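PDB 4IED: class D beta-lactamase from Fusobacterium nucleatum subsp. polymorphum, which probably hydrolyses beta-lactam antibiotics to substituted beta-amino acids, which would give its host resistance to these drugs. Local coordinates for residues 66-69 with 75-78; 71-74 with 79-82; 165-170 with 178-183. All blocks are in the same frame, centred on the assembly; numbering follows the deposited sequence. Where two conformers were deposited one is given.

Interaction 1: 66-69 with 75-78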
loop_
_atom_site.group_PDB
_atom_site.type_symbol
_atom_site.label_atom_id
_atom_site.label_comp_id
_atom_site.label_asym_id
_atom_site.label_seq_id
_atom_site.Cartn_x
_atom_site.Cartn_y
_atom_site.Cartn_z
ATOM N N ILE A 66 -4.279 -5.361 -11.070
ATOM C CA ILE A 66 -4.374 -6.604 -11.783
ATOM C C ILE A 66 -5.806 -6.964 -12.112
ATOM O O ILE A 66 -6.127 -7.482 -13.196
ATOM C CB ILE A 66 -3.750 -7.753 -10.964
ATOM C CG1 ILE A 66 -2.238 -7.483 -10.761
ATOM C CG2 ILE A 66 -3.944 -9.083 -11.584
ATOM C CD1 ILE A 66 -1.590 -8.292 -9.636
ATOM N N GLY A 67 -6.755 -6.697 -11.231
ATOM C CA GLY A 67 -8.161 -6.916 -11.546
ATOM C C GLY A 67 -8.691 -6.103 -12.703
ATOM O O GLY A 67 -9.403 -6.616 -13.524
ATOM N N LEU A 68 -8.321 -4.810 -12.697
ATOM C CA LEU A 68 -8.685 -3.983 -13.855
ATOM C C LEU A 68 -8.067 -4.483 -15.117
ATOM O O LEU A 68 -8.765 -4.516 -16.154
ATOM C CB LEU A 68 -8.253 -2.537 -13.612
ATOM C CG LEU A 68 -8.986 -1.794 -12.458
ATOM C CD1 LEU A 68 -8.190 -0.531 -12.162
ATOM C CD2 LEU A 68 -10.466 -1.560 -12.820
ATOM N N GLU A 69 -6.782 -4.874 -15.060
ATOM C CA GLU A 69 -6.092 -5.258 -16.312
ATOM C C GLU A 69 -6.754 -6.490 -16.950
ATOM O O GLU A 69 -6.821 -6.635 -18.182
ATOM C CB GLU A 69 -4.597 -5.497 -16.010
ATOM C CG GLU A 69 -3.723 -5.477 -17.238
ATOM C CD GLU A 69 -3.436 -4.087 -17.850
ATOM O OE1 GLU A 69 -3.895 -3.091 -17.371
ATOM O OE2 GLU A 69 -2.786 -4.157 -18.902
ATOM N N ASN A 75 -14.568 -0.970 -14.297
ATOM C CA ASN A 75 -13.812 0.122 -13.687
ATOM C C ASN A 75 -14.050 0.054 -12.177
ATOM O O ASN A 75 -14.894 -0.715 -11.758
ATOM C CB ASN A 75 -14.148 1.499 -14.325
ATOM C CG ASN A 75 -15.606 1.791 -14.283
ATOM O OD1 ASN A 75 -16.262 1.746 -13.235
ATOM N ND2 ASN A 75 -16.143 2.103 -15.547
ATOM N N VAL A 76 -13.350 0.923 -11.461
ATOM C CA VAL A 76 -13.407 0.939 -9.986
ATOM C C VAL A 76 -14.757 1.458 -9.453
ATOM O O VAL A 76 -15.023 1.376 -8.259
ATOM C CB VAL A 76 -12.277 1.765 -9.413
ATOM C CG1 VAL A 76 -10.912 1.159 -9.739
ATOM C CG2 VAL A 76 -12.336 3.207 -9.955
ATOM N N ASP A 77 -15.619 1.980 -10.345
ATOM C CA ASP A 77 -16.942 2.432 -9.921
ATOM C C ASP A 77 -18.068 1.441 -10.169
ATOM O O ASP A 77 -19.169 1.646 -9.723
ATOM C CB ASP A 77 -17.244 3.811 -10.597
ATOM C CG ASP A 77 -16.324 4.839 -10.069
ATOM O OD1 ASP A 77 -16.543 5.353 -8.956
ATOM O OD2 ASP A 77 -15.291 5.170 -10.735
ATOM N N GLU A 78 -17.740 0.310 -10.776
ATOM C CA GLU A 78 -18.761 -0.721 -11.053
ATOM C C GLU A 78 -19.049 -1.559 -9.837
ATOM O O GLU A 78 -18.110 -2.122 -9.261
ATOM C CB GLU A 78 -18.292 -1.593 -12.176
ATOM C CG GLU A 78 -19.421 -2.453 -12.761
ATOM C CD GLU A 78 -19.001 -3.330 -13.907
ATOM O OE1 GLU A 78 -18.080 -4.125 -13.749
ATOM O OE2 GLU A 78 -19.619 -3.200 -15.007
#

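Interaction 2: 71-74 with 79-82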
loop_
_atom_site.group_PDB
_atom_site.type_symbol
_atom_site.label_atom_id
_atom_site.label_comp_id
_atom_site.label_asym_id
_atom_site.label_seq_id
_atom_site.Cartn_x
_atom_site.Cartn_y
_atom_site.Cartn_z
ATOM N N GLY A 71 -9.958 -7.173 -16.657
ATOM C CA GLY A 71 -11.375 -6.984 -16.908
ATOM C C GLY A 71 -12.350 -7.638 -15.907
ATOM O O GLY A 71 -13.506 -7.899 -16.257
ATOM N N ILE A 72 -11.888 -7.844 -14.655
ATOM C CA ILE A 72 -12.785 -8.494 -13.687
ATOM C C ILE A 72 -13.959 -7.557 -13.382
ATOM O O ILE A 72 -15.072 -8.010 -13.145
ATOM C CB ILE A 72 -12.027 -8.858 -12.407
ATOM C CG1 ILE A 72 -10.815 -9.780 -12.697
ATOM C CG2 ILE A 72 -12.994 -9.479 -11.437
ATOM C CD1 ILE A 72 -11.128 -11.074 -13.395
ATOM N N VAL A 73 -13.693 -6.265 -13.391
ATOM C CA VAL A 73 -14.716 -5.212 -13.328
ATOM C C VAL A 73 -14.446 -4.311 -14.550
ATOM O O VAL A 73 -13.292 -4.229 -14.943
ATOM C CB VAL A 73 -14.650 -4.393 -12.047
ATOM C CG1 VAL A 73 -14.974 -5.292 -10.822
ATOM C CG2 VAL A 73 -13.335 -3.719 -11.794
ATOM N N LYS A 74 -15.436 -3.536 -14.953
ATOM C CA LYS A 74 -15.279 -2.564 -16.012
ATOM C C LYS A 74 -14.396 -1.387 -15.565
ATOM O O LYS A 74 -13.552 -0.904 -16.340
ATOM C CB LYS A 74 -16.666 -2.095 -16.478
ATOM C CG LYS A 74 -16.551 -1.103 -17.597
ATOM C CD LYS A 74 -17.871 -0.805 -18.256
ATOM C CE LYS A 74 -18.969 -0.451 -17.271
ATOM N NZ LYS A 74 -18.813 0.791 -16.511
ATOM N N MET A 79 -20.293 -1.731 -9.540
ATOM C CA MET A 79 -20.629 -2.569 -8.362
ATOM C C MET A 79 -20.046 -3.980 -8.619
ATOM O O MET A 79 -20.165 -4.538 -9.712
ATOM C CB MET A 79 -22.112 -2.616 -8.076
ATOM C CG MET A 79 -22.697 -1.230 -7.782
ATOM S SD MET A 79 -21.860 -0.294 -6.510
ATOM C CE MET A 79 -22.135 -1.121 -5.010
ATOM N N PHE A 80 -19.445 -4.514 -7.565
ATOM C CA PHE A 80 -18.698 -5.783 -7.635
ATOM C C PHE A 80 -18.910 -6.721 -6.457
ATOM O O PHE A 80 -19.098 -7.912 -6.697
ATOM C CB PHE A 80 -17.198 -5.447 -7.703
ATOM C CG PHE A 80 -16.305 -6.711 -7.670
ATOM C CD1 PHE A 80 -16.313 -7.569 -8.734
ATOM C CD2 PHE A 80 -15.501 -6.943 -6.552
ATOM C CE1 PHE A 80 -15.548 -8.755 -8.725
ATOM C CE2 PHE A 80 -14.720 -8.106 -6.573
ATOM C CZ PHE A 80 -14.818 -9.020 -7.600
ATOM N N TYR A 81 -18.864 -6.215 -5.235
ATOM C CA TYR A 81 -19.030 -7.049 -4.041
ATOM C C TYR A 81 -20.461 -6.915 -3.556
ATOM O O TYR A 81 -20.984 -5.783 -3.375
ATOM C CB TYR A 81 -18.072 -6.610 -2.944
ATOM C CG TYR A 81 -18.311 -7.307 -1.663
ATOM C CD1 TYR A 81 -17.891 -8.590 -1.465
ATOM C CD2 TYR A 81 -18.890 -6.639 -0.630
ATOM C CE1 TYR A 81 -18.193 -9.203 -0.245
ATOM C CE2 TYR A 81 -19.170 -7.254 0.598
ATOM C CZ TYR A 81 -18.796 -8.524 0.791
ATOM O OH TYR A 81 -19.102 -9.157 2.019
ATOM N N TYR A 82 -21.104 -8.014 -3.296
ATOM C CA TYR A 82 -22.491 -8.080 -2.859
ATOM C C TYR A 82 -22.524 -8.658 -1.464
ATOM O O TYR A 82 -22.145 -9.849 -1.214
ATOM C CB TYR A 82 -23.338 -8.949 -3.848
ATOM C CG TYR A 82 -23.364 -8.393 -5.274
ATOM C CD1 TYR A 82 -24.317 -7.436 -5.645
ATOM C CD2 TYR A 82 -22.469 -8.785 -6.135
ATOM C CE1 TYR A 82 -24.303 -6.899 -6.954
ATOM C CE2 TYR A 82 -22.375 -8.237 -7.423
ATOM C CZ TYR A 82 -23.310 -7.311 -7.795
ATOM O OH TYR A 82 -23.245 -6.796 -9.119
#

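Interaction 3: 165-170 with 178-183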
loop_
_atom_site.group_PDB
_atom_site.type_symbol
_atom_site.label_atom_id
_atom_site.label_comp_id
_atom_site.label_asym_id
_atom_site.label_seq_id
_atom_site.Cartn_x
_atom_site.Cartn_y
_atom_site.Cartn_z
ATOM N N SER A 165 2.864 6.149 -9.880
ATOM C CA SER A 165 2.505 7.583 -9.736
ATOM C C SER A 165 2.709 8.328 -11.091
ATOM O O SER A 165 2.122 9.322 -11.328
ATOM C CB SER A 165 3.372 8.252 -8.672
ATOM O OG SER A 165 4.705 8.369 -9.091
ATOM N N GLN A 166 3.585 7.770 -11.934
ATOM C CA GLN A 166 3.860 8.309 -13.289
ATOM C C GLN A 166 3.245 7.465 -14.430
ATOM O O GLN A 166 3.565 7.687 -15.624
ATOM C CB GLN A 166 5.360 8.294 -13.414
ATOM C CG GLN A 166 6.115 9.184 -12.417
ATOM C CD GLN A 166 7.607 9.040 -12.615
ATOM O OE1 GLN A 166 8.336 8.220 -12.021
ATOM N NE2 GLN A 166 8.056 9.745 -13.633
ATOM N N SER A 167 2.372 6.529 -14.068
ATOM C CA SER A 167 1.740 5.632 -15.064
ATOM C C SER A 167 2.810 4.945 -15.896
ATOM O O SER A 167 2.619 4.671 -17.077
ATOM C CB SER A 167 0.699 6.360 -15.923
ATOM O OG SER A 167 -0.386 6.752 -15.041
ATOM N N LYS A 168 3.887 4.513 -15.260
ATOM C CA LYS A 168 5.014 3.863 -15.961
ATOM C C LYS A 168 5.099 2.366 -15.777
ATOM O O LYS A 168 6.023 1.713 -16.263
ATOM C CB LYS A 168 6.365 4.505 -15.531
ATOM C CG LYS A 168 6.592 5.854 -16.196
ATOM C CD LYS A 168 7.892 6.413 -15.691
ATOM C CE LYS A 168 8.131 7.747 -16.385
ATOM N NZ LYS A 168 8.448 7.733 -17.813
ATOM N N LEU A 169 4.116 1.788 -15.157
ATOM C CA LEU A 169 4.066 0.331 -15.040
ATOM C C LEU A 169 3.523 -0.256 -16.361
ATOM O O LEU A 169 2.863 0.440 -17.118
ATOM C CB LEU A 169 3.218 -0.120 -13.841
ATOM C CG LEU A 169 3.725 0.278 -12.487
ATOM C CD1 LEU A 169 2.687 0.014 -11.394
ATOM C CD2 LEU A 169 4.997 -0.550 -12.180
ATOM N N PRO A 170 3.770 -1.553 -16.578
ATOM C CA PRO A 170 3.318 -2.156 -17.862
ATOM C C PRO A 170 1.875 -2.609 -17.894
ATOM O O PRO A 170 1.556 -3.817 -18.041
ATOM C CB PRO A 170 4.271 -3.379 -17.985
ATOM C CG PRO A 170 4.548 -3.797 -16.608
ATOM C CD PRO A 170 4.631 -2.495 -15.792
ATOM N N GLN A 178 -6.993 4.968 -12.605
ATOM C CA GLN A 178 -8.016 4.566 -11.690
ATOM C C GLN A 178 -7.452 4.240 -10.341
ATOM O O GLN A 178 -7.963 4.687 -9.286
ATOM C CB GLN A 178 -8.810 3.412 -12.229
ATOM C CG GLN A 178 -9.806 3.749 -13.287
ATOM C CD GLN A 178 -10.441 2.521 -13.775
ATOM O OE1 GLN A 178 -11.280 1.889 -13.140
ATOM N NE2 GLN A 178 -9.967 2.071 -14.906
ATOM N N VAL A 179 -6.316 3.543 -10.335
ATOM C CA VAL A 179 -5.731 3.211 -9.051
ATOM C C VAL A 179 -5.186 4.464 -8.337
ATOM O O VAL A 179 -5.287 4.620 -7.105
ATOM C CB VAL A 179 -4.630 2.106 -9.221
ATOM C CG1 VAL A 179 -3.900 1.870 -7.865
ATOM C CG2 VAL A 179 -5.276 0.815 -9.703
ATOM N N LYS A 180 -4.631 5.398 -9.092
ATOM C CA LYS A 180 -4.273 6.680 -8.517
ATOM C C LYS A 180 -5.505 7.388 -7.969
ATOM O O LYS A 180 -5.458 7.891 -6.825
ATOM C CB LYS A 180 -3.650 7.590 -9.599
ATOM C CG LYS A 180 -2.320 7.040 -10.183
ATOM C CD LYS A 180 -1.711 8.075 -11.148
ATOM C CE LYS A 180 -1.135 9.259 -10.355
ATOM N NZ LYS A 180 -0.554 10.297 -11.257
ATOM N N ASP A 181 -6.603 7.421 -8.695
ATOM C CA ASP A 181 -7.742 8.175 -8.246
ATOM C C ASP A 181 -8.336 7.612 -6.937
ATOM O O ASP A 181 -8.717 8.346 -6.038
ATOM C CB ASP A 181 -8.788 8.177 -9.309
ATOM C CG ASP A 181 -9.813 9.281 -9.113
ATOM O OD1 ASP A 181 -9.464 10.485 -9.318
ATOM O OD2 ASP A 181 -11.004 8.977 -8.824
ATOM N N ILE A 182 -8.441 6.298 -6.827
ATOM C CA ILE A 182 -9.046 5.672 -5.622
ATOM C C ILE A 182 -8.219 5.764 -4.372
ATOM O O ILE A 182 -8.773 5.597 -3.283
ATOM C CB ILE A 182 -9.441 4.209 -5.878
ATOM C CG1 ILE A 182 -8.240 3.279 -6.026
ATOM C CG2 ILE A 182 -10.410 4.150 -7.105
ATOM C CD1 ILE A 182 -8.503 1.856 -6.401
ATOM N N THR A 183 -6.931 5.994 -4.543
ATOM C CA THR A 183 -5.995 6.134 -3.448
ATOM C C THR A 183 -5.763 7.558 -2.955
ATOM O O THR A 183 -4.924 7.741 -2.026
ATOM C CB THR A 183 -4.639 5.465 -3.728
ATOM O OG1 THR A 183 -4.088 6.024 -4.931
ATOM C CG2 THR A 183 -4.726 3.889 -3.828
HETATM O O HOH W 1 0.050 9.277 -13.986
#

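Interaction 1: 66-69 with 75-78
Leu68, near the end of helix 62-69, meets the loop 75-78 with both of its methyl groups. CD2 packs against the backbone of Asn75, with Leu68 CD2 and Asn75 CA 3.8 Å apart. CD1 meets a methyl of Val76, and the distance from Leu68 CD1 to Val76 CG1 is 4.0 Å. The two side chains meet at a slant, through their methyl groups. Leu68 CG stands beside its own backbone N and trans to the carbonyl carbon (chi1 -66°), and the side chain leaves the helix toward the loop. The contact is small and apolar.

The loop is shaped by its own bonds. The side chain of Asn75 starts away from the helix, and its OD1 accepts from the backbone N two residues on, with Asp77 N to Asn75 OD1 3.0 Å. The N-H...O angle is 137°, so the bond is bent, and the donor lies 16° from the carbonyl plane. A backbone bond from Glu78 N to Asn75 O, 3.2 Å long, closes the turn from Asn75 to Glu78.

Further out, helix 173-182 packs on both partners. Gln178 accepts from Val76 N through OE1 and also touches Leu68, while Ile182 touches Val76. Asp77 forms a salt bridge with Arg100, which ties the turn to helix 99-105.

The loop thus combines an Asx turn with a type I beta turn. A leucine from the preceding helix packs against its start, within the helical part of the class D beta-lactamase fold.

Interaction 2: 71-74 with 79-82
Ile72 and Val73 each set one methyl group against the ring of Phe80. They follow a Schellman motif, in which Gly71 takes positive phi (67°) as the chain leaves helix 62-69. This is a local hydrophobic contact within the long loop between helices 62-69 and 99-105.

Ile72 comes first. Its CG2 branch does the touching, with Ile72 CG2 and Phe80 CE1 3.8 Å apart. The end of the side chain leads away from Phe80, and Ile72 also packs on Leu114, Glu117 and Arg122 of helix 108-130.

Val73 comes next and points toward Phe80. The two side chains cross at about a right angle. Val73 CG1 lies beside its own backbone N, opposite the carbonyl carbon (chi1 -65°), and from there it reaches the side of the ring nearer the backbone. It approaches CB and CG of Phe80 as well as CD1.

Phe80 holds CG trans to its backbone N (chi1 176°), which sends the ring toward the two aliphatic residues. Leu99 touches both Val73 and Phe80, and Glu117 also packs on Phe80. The backbone here is irregular: Phe80 and Tyr81 both face Ser97 in a classic beta bulge.

Both methyls approach the ring obliquely along its CD1-CE1 side. The closer is that of Val73, with 3.4 Å between Val73 CG1 and Phe80 CD1.

Interaction 3: 165-170 with 178-183
Lys180 reaches from helix 173-182 to the backbone of Ser165, near the end of helix 154-165. The direct polar link is a hydrogen bond from Lys180 NZ to Ser165 O, 2.8 Å long. The amine stands 30° from the carbonyl plane. The C=O...N angle is 139°. The lysine side chain is extended except for a bend at chi3 (73°), which turns its last two atoms toward the carbonyl.

A second link runs through water. Water 1 accepts from the amine, with Lys180 NZ 3.0 Å from its oxygen. It donates to the hydroxyl of Ser167, and the distance from the water oxygen to Ser167 OG is 2.8 Å. Ser167 has positive phi and sits at the C-prime position of the Schellman motif that ends the helix.

Van der Waals contact adds little. Lys180 CE lies 3.4 Å from Ser165 O, and Lys180 CD is 4.3 Å from Ser167 OG. Around them, Trp214 of strand 208-216 touches both Ser165 and Lys180, and Glu216 also packs on Lys180. The hydroxyl of Ser165 is bonded to Asn162 O.

The lysine amine binds a backbone carbonyl next to the Schellman motif that closes helix 154-165. The amine, if charged, would probably offset the negative end of the helix dipole. Its direct bond and its water bridge together join the end of helix 154-165 to the side of helix 173-182.

Interactions 1 and 2 are neighbours: interaction 1 joins helix 62-69 to the loop after it, and interaction 2 lies wholly within that loop. Their centres are about 7 Å apart. Interaction 3 comes later in the chain; its centre is about 12 Å from that of interaction 1 and about 19 Å from that of interaction 2. Gly67 O probably accepts from Ile72 N, and Leu68 also packs on Val73, so the first two contacts touch. Gln178 and Ile182 belong to the face of helix 173-182 that meets the 75-78 loop, while Lys180 serves the contact at 165-170. Together the three contacts join helices 62-69, 154-165 and 173-182 and their adjoining loops in the helical part of the fold.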